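Local coordinates for DUF6844 domain-containing protein (PDB 4QVR), which is of unknown function but probably carries a signal sequence, consistent with export from the cytoplasm, and belongs to the DUF6844 family, at residues G67-V70 and A71-N75; L140-E143 and K144-K148; K407-S410 and T411-T415. All blocks are in the same frame, centred on the assembly; numbering follows the deposited sequence.

Contact 1: residues G67-V70 and A71-N75; sequences GADV and ANLNN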
# COMPACT_ATOMS: atom_id res chain seq x y z
N GLY A 67 -17.39 7.31 12.83
CA GLY A 67 -18.68 6.71 12.50
C GLY A 67 -18.83 5.93 11.21
O GLY A 67 -18.84 4.70 11.22
N ALA A 68 -18.96 6.65 10.10
CA ALA A 68 -19.19 6.06 8.78
C ALA A 68 -18.31 4.87 8.45
O ALA A 68 -18.79 3.76 8.22
CB ALA A 68 -19.02 7.12 7.69
N ASP A 69 -17.01 5.12 8.45
CA ASP A 69 -16.08 4.09 8.04
C ASP A 69 -15.94 2.88 8.98
O ASP A 69 -15.46 1.84 8.53
CB ASP A 69 -14.71 4.71 7.67
CG ASP A 69 -14.02 5.40 8.85
OD1 ASP A 69 -14.04 4.85 9.97
OD2 ASP A 69 -13.42 6.48 8.62
N VAL A 70 -16.37 2.98 10.24
CA VAL A 70 -16.26 1.83 11.17
C VAL A 70 -16.88 0.57 10.53
O VAL A 70 -16.33 -0.52 10.64
CB VAL A 70 -16.87 2.11 12.58
CG1 VAL A 70 -16.89 0.84 13.43
CG2 VAL A 70 -16.08 3.20 13.31
N ALA A 71 -18.02 0.74 9.85
CA ALA A 71 -18.70 -0.36 9.16
C ALA A 71 -18.10 -0.57 7.77
O ALA A 71 -18.23 -1.65 7.20
CB ALA A 71 -20.19 -0.08 9.04
N ASN A 72 -17.47 0.46 7.20
CA ASN A 72 -16.83 0.34 5.89
C ASN A 72 -15.55 -0.45 6.01
O ASN A 72 -15.33 -1.43 5.28
CB ASN A 72 -16.50 1.71 5.29
CG ASN A 72 -17.72 2.59 5.10
OD1 ASN A 72 -17.65 3.82 5.25
ND2 ASN A 72 -18.85 1.98 4.79
N LEU A 73 -14.69 -0.03 6.93
CA LEU A 73 -13.42 -0.71 7.14
C LEU A 73 -13.62 -2.10 7.74
O LEU A 73 -12.94 -3.04 7.32
CB LEU A 73 -12.45 0.15 7.97
CG LEU A 73 -12.12 1.50 7.33
CD1 LEU A 73 -11.07 2.24 8.12
CD2 LEU A 73 -11.66 1.32 5.89
N ASN A 74 -14.55 -2.26 8.69
CA ASN A 74 -14.80 -3.59 9.27
C ASN A 74 -15.46 -4.54 8.27
O ASN A 74 -15.11 -5.72 8.21
CB ASN A 74 -15.60 -3.52 10.59
CG ASN A 74 -14.75 -3.13 11.80
OD1 ASN A 74 -13.56 -2.79 11.68
ND2 ASN A 74 -15.34 -3.21 12.98
N ASN A 75 -16.41 -4.05 7.49
CA ASN A 75 -17.05 -4.93 6.50
C ASN A 75 -16.10 -5.37 5.40
O ASN A 75 -16.25 -6.48 4.87
CB ASN A 75 -18.31 -4.29 5.90
CG ASN A 75 -19.42 -4.13 6.92
OD1 ASN A 75 -19.35 -4.67 8.04
ND2 ASN A 75 -20.47 -3.40 6.55
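D69 and L73, four residues and one helical turn apart, place aliphatic carbons alongside each other near the start of helix 67-78. The touching part of D69 is its methylene: CB of D69 comes to 4.1 Å from CG of L73, because a first torsion of 63° sets the carboxylate between the backbone N and the carbonyl carbon and leaves the methylene to make the closest approach to the leucine. Beneath the two side chains, L73 N donates to D69 O at 2.6 Å, short and almost straight at 169°.

N72 is turned back along the helix, so that its carboxamide lies beside the preceding turn. OD1 of N72 stands 3.2 Å from A68 O and 3.9 Å from CB of D69. N74 leans back over V70 O: CB of N74 packs 3.1 Å from this oxygen, which also accepts the bond from N74 N at 3.2 Å, with the donor lying 45° out of the carbonyl plane. The side-chain carboxamide of N74 reaches across to strand 318-322, where its ND2 donates to F322 O. L73 meanwhile rests on L252 and I254 of strand 251-261.

Since OD1 of N72 and A68 O are both acceptors, their closeness adds no bond as modelled; the turn is joined by the backbone amides and by aliphatic packing, and N74 spends its side-chain amide on a neighbouring strand.

Contact 2: residues L140-E143 and K144-K148; sequences LAFE and KALIK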
# COMPACT_ATOMS: atom_id res chain seq x y z
N LEU A 140 5.56 -10.53 -3.51
CA LEU A 140 6.31 -9.53 -4.26
C LEU A 140 5.33 -8.73 -5.15
O LEU A 140 5.42 -7.51 -5.28
CB LEU A 140 7.34 -10.24 -5.13
CG LEU A 140 8.09 -9.30 -6.07
CD1 LEU A 140 8.97 -8.36 -5.27
CD2 LEU A 140 8.93 -10.07 -7.06
N ALA A 141 4.42 -9.45 -5.78
CA ALA A 141 3.43 -8.84 -6.66
C ALA A 141 2.57 -7.82 -5.88
O ALA A 141 2.25 -6.73 -6.41
CB ALA A 141 2.56 -9.94 -7.28
N PHE A 142 2.19 -8.16 -4.65
CA PHE A 142 1.44 -7.23 -3.80
C PHE A 142 2.29 -6.02 -3.52
O PHE A 142 1.81 -4.90 -3.60
CB PHE A 142 0.97 -7.85 -2.48
CG PHE A 142 0.54 -6.80 -1.48
CD1 PHE A 142 -0.63 -6.08 -1.66
CD2 PHE A 142 1.33 -6.51 -0.37
CE1 PHE A 142 -0.99 -5.08 -0.77
CE2 PHE A 142 0.95 -5.54 0.54
CZ PHE A 142 -0.20 -4.81 0.34
N GLU A 143 3.55 -6.22 -3.17
CA GLU A 143 4.43 -5.08 -2.86
C GLU A 143 4.54 -4.09 -4.02
O GLU A 143 4.52 -2.87 -3.82
CB GLU A 143 5.82 -5.56 -2.42
CG GLU A 143 5.81 -6.21 -1.01
CD GLU A 143 7.02 -7.08 -0.68
OE1 GLU A 143 8.06 -7.04 -1.40
OE2 GLU A 143 6.94 -7.84 0.31
N LYS A 144 4.62 -4.61 -5.22
CA LYS A 144 4.68 -3.74 -6.40
C LYS A 144 3.36 -3.03 -6.64
O LYS A 144 3.34 -1.88 -7.03
CB LYS A 144 5.00 -4.55 -7.65
CG LYS A 144 6.44 -5.08 -7.76
CD LYS A 144 6.39 -6.10 -8.88
CE LYS A 144 7.70 -6.55 -9.43
NZ LYS A 144 7.34 -7.42 -10.58
N ALA A 145 2.26 -3.74 -6.48
CA ALA A 145 0.95 -3.14 -6.61
C ALA A 145 0.80 -2.01 -5.58
O ALA A 145 0.38 -0.88 -5.90
CB ALA A 145 -0.11 -4.19 -6.35
N LEU A 146 1.09 -2.30 -4.33
CA LEU A 146 0.94 -1.25 -3.27
C LEU A 146 1.74 -0.01 -3.58
O LEU A 146 1.23 1.11 -3.49
CB LEU A 146 1.42 -1.77 -1.94
CG LEU A 146 1.34 -0.80 -0.76
CD1 LEU A 146 -0.10 -0.39 -0.48
CD2 LEU A 146 1.96 -1.47 0.46
N ILE A 147 3.00 -0.20 -3.93
CA ILE A 147 3.89 0.92 -4.21
C ILE A 147 3.42 1.70 -5.41
O ILE A 147 3.56 2.93 -5.48
CB ILE A 147 5.36 0.44 -4.42
CG1 ILE A 147 6.02 0.20 -3.05
CG2 ILE A 147 6.17 1.47 -5.17
CD1 ILE A 147 7.42 -0.37 -3.14
N LYS A 148 2.86 1.00 -6.37
CA LYS A 148 2.33 1.64 -7.57
C LYS A 148 1.11 2.47 -7.21
O LYS A 148 0.94 3.60 -7.65
CB LYS A 148 1.99 0.58 -8.58
CG LYS A 148 1.61 1.08 -9.96
CD LYS A 148 1.58 -0.13 -10.87
CE LYS A 148 1.42 0.26 -12.33
NZ LYS A 148 0.15 0.97 -12.56
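F142 and L146 lie side by side and point the same way, the i to i+4 ridge of an alpha-helix, here helix 134-159 on one of the protein's antiparallel sheets. The branch that touches is CD2 of L146, 4.0 Å from CZ of F142 at the far end of the ring. CB of L146 sits over one ring face, displaced toward the rim, so the leucine lies on one side of the ring, CB over its margin and CD2 by CZ. F142 can reach it because its CG is anti to the backbone N (chi1 164°), which swings the ring forward along the helix.

A second pairing, on another side of the helix, joins L140 and K144. The extended lysine chain runs back past the preceding turn, with CG of K144 3.6 Å from L140 O and CE of K144 4.4 Å from CG of L140. Its aliphatic part thus packs locally while the ammonium donates to a carbonyl of strand 117-126, T124 O. I147 lays its CG1 3.5 Å from E143 O, and the carboxylate of E143 is held by Q139 one turn earlier.

Farther out, F142 and A141 bear on I267, and A145 on V269, both of strand 264-273; I147 faces E406, S410 and Y413 of helix 402-415. Beneath F142 and L146 the backbone is regular: L146 N donates to F142 O at 2.8 Å with an N-H...O angle of 174°.

Contact 3: residues K407-S410 and T411-T415; sequences KTLS and TYYKT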
# COMPACT_ATOMS: atom_id res chain seq x y z
N LYS A 407 10.09 4.37 -8.06
CA LYS A 407 11.43 3.86 -7.79
C LYS A 407 12.01 4.55 -6.55
O LYS A 407 12.58 3.90 -5.68
CB LYS A 407 12.37 4.05 -8.99
CG LYS A 407 13.64 3.23 -8.85
CD LYS A 407 14.51 3.28 -10.10
CE LYS A 407 15.72 2.38 -9.96
NZ LYS A 407 16.65 2.48 -11.13
N THR A 408 11.84 5.86 -6.47
CA THR A 408 12.30 6.62 -5.32
C THR A 408 11.68 6.09 -4.03
O THR A 408 12.32 5.99 -3.01
CB THR A 408 11.89 8.09 -5.45
OG1 THR A 408 12.29 8.58 -6.74
CG2 THR A 408 12.53 8.93 -4.37
N LEU A 409 10.42 5.74 -4.10
CA LEU A 409 9.70 5.23 -2.94
C LEU A 409 10.16 3.80 -2.64
O LEU A 409 10.40 3.44 -1.48
CB LEU A 409 8.21 5.30 -3.26
CG LEU A 409 7.15 5.20 -2.19
CD1 LEU A 409 7.38 6.18 -1.05
CD2 LEU A 409 5.83 5.46 -2.89
N SER A 410 10.31 3.01 -3.69
CA SER A 410 10.82 1.65 -3.55
C SER A 410 12.23 1.67 -2.91
O SER A 410 12.59 0.81 -2.10
CB SER A 410 10.90 0.99 -4.92
OG SER A 410 11.52 -0.27 -4.80
N THR A 411 13.02 2.67 -3.29
CA THR A 411 14.37 2.80 -2.76
C THR A 411 14.28 3.07 -1.26
O THR A 411 14.94 2.39 -0.47
CB THR A 411 15.13 3.95 -3.47
OG1 THR A 411 15.28 3.63 -4.86
CG2 THR A 411 16.51 4.16 -2.86
N TYR A 412 13.44 4.04 -0.89
CA TYR A 412 13.24 4.44 0.50
C TYR A 412 12.79 3.29 1.38
O TYR A 412 13.24 3.20 2.51
CB TYR A 412 12.23 5.57 0.58
CG TYR A 412 11.75 5.91 1.98
CD1 TYR A 412 12.50 6.73 2.83
CD2 TYR A 412 10.52 5.44 2.44
CE1 TYR A 412 12.06 7.05 4.10
CE2 TYR A 412 10.06 5.75 3.71
CZ TYR A 412 10.82 6.55 4.54
OH TYR A 412 10.36 6.86 5.81
N TYR A 413 11.92 2.42 0.89
CA TYR A 413 11.49 1.31 1.72
C TYR A 413 12.63 0.31 1.93
O TYR A 413 12.83 -0.16 3.04
CB TYR A 413 10.24 0.61 1.19
CG TYR A 413 8.95 1.41 1.28
CD1 TYR A 413 8.52 1.94 2.49
CD2 TYR A 413 8.14 1.59 0.16
CE1 TYR A 413 7.33 2.67 2.57
CE2 TYR A 413 6.95 2.30 0.23
CZ TYR A 413 6.55 2.84 1.44
OH TYR A 413 5.38 3.56 1.51
N LYS A 414 13.38 0.01 0.87
CA LYS A 414 14.49 -0.94 0.99
C LYS A 414 15.57 -0.44 1.93
O LYS A 414 16.13 -1.23 2.67
CB LYS A 414 15.08 -1.30 -0.38
CG LYS A 414 14.13 -2.11 -1.27
CD LYS A 414 14.71 -2.45 -2.64
CE LYS A 414 15.89 -3.40 -2.56
NZ LYS A 414 16.46 -3.72 -3.89
N THR A 415 15.85 0.86 1.94
CA THR A 415 16.90 1.41 2.81
C THR A 415 16.48 1.80 4.23
O THR A 415 17.31 1.77 5.12
CB THR A 415 17.62 2.65 2.19
OG1 THR A 415 16.71 3.74 2.05
CG2 THR A 415 18.22 2.30 0.83
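From K407 to S410, each carbonyl accepts the amide of the residue four places on, T411 to K414, in regular alpha-helical sequence. The first carbonyl does double duty. K407 O receives T411 N at 2.7 Å and also the hydroxyl of the same residue, with OG1 of T411 2.8 Å away. The hydroxyl comes in from above, 43° out of the carbonyl plane, whereas the amide is tilted by only 20°. A first torsion of -63° puts OG1 of T411 beside its own backbone N, which turns it back toward the previous turn.

The apolar pairing is between L409 and Y413, side by side and pointing the same way. CG of L409 meets CE2 of Y413 at 3.8 Å, and the methyl CD1 of L409 follows the ring outward toward its hydroxyl. CD2 of Y413 also lies 3.3 Å from L409 O, which approaches the ring obliquely. The same carbonyl oxygen lies near the ring plane of Y412, at its edge. K414 runs back against S410, with its CG 3.4 Å from S410 O.

Both phenols reach beyond the helix: Y413 OH bonds to Q150 OE1 on helix 134-159, and Y412 OH donates to A369 O while accepting from K416 NZ. T408 returns its hydroxyl to D404 O.

The polar groups thus divide by kind. The hydroxyls of T408 and T411 go to carbonyls of the helix itself, T411 giving K407 O a second grip, whereas Y413 packs its ring carbons on L409, and both tyrosines use their hydroxyls to fasten the helix to its surroundings.

In the fold
All three contacts lie within continuous helices and close no loop of their own, and they follow in series with no nesting or crossing. Contact 1, near the start of the modelled chain, sets helix 67-78 against strands 251-261 and 318-322, one from each antiparallel sheet. Contact 2 comes next, on helix 134-159, which packs on strands 117-126 and 264-273 of the three-stranded sheet. Contact 3, much later in the chain, lies on helix 402-415, between helices 134-159 and 374-385. Contacts 2 and 3 touch directly, CD1 of I147 lying 3.9 Å from CD2 of Y413. Contact 1 stands apart, its centre about 31 Å from that of contact 3, across the chain's centre.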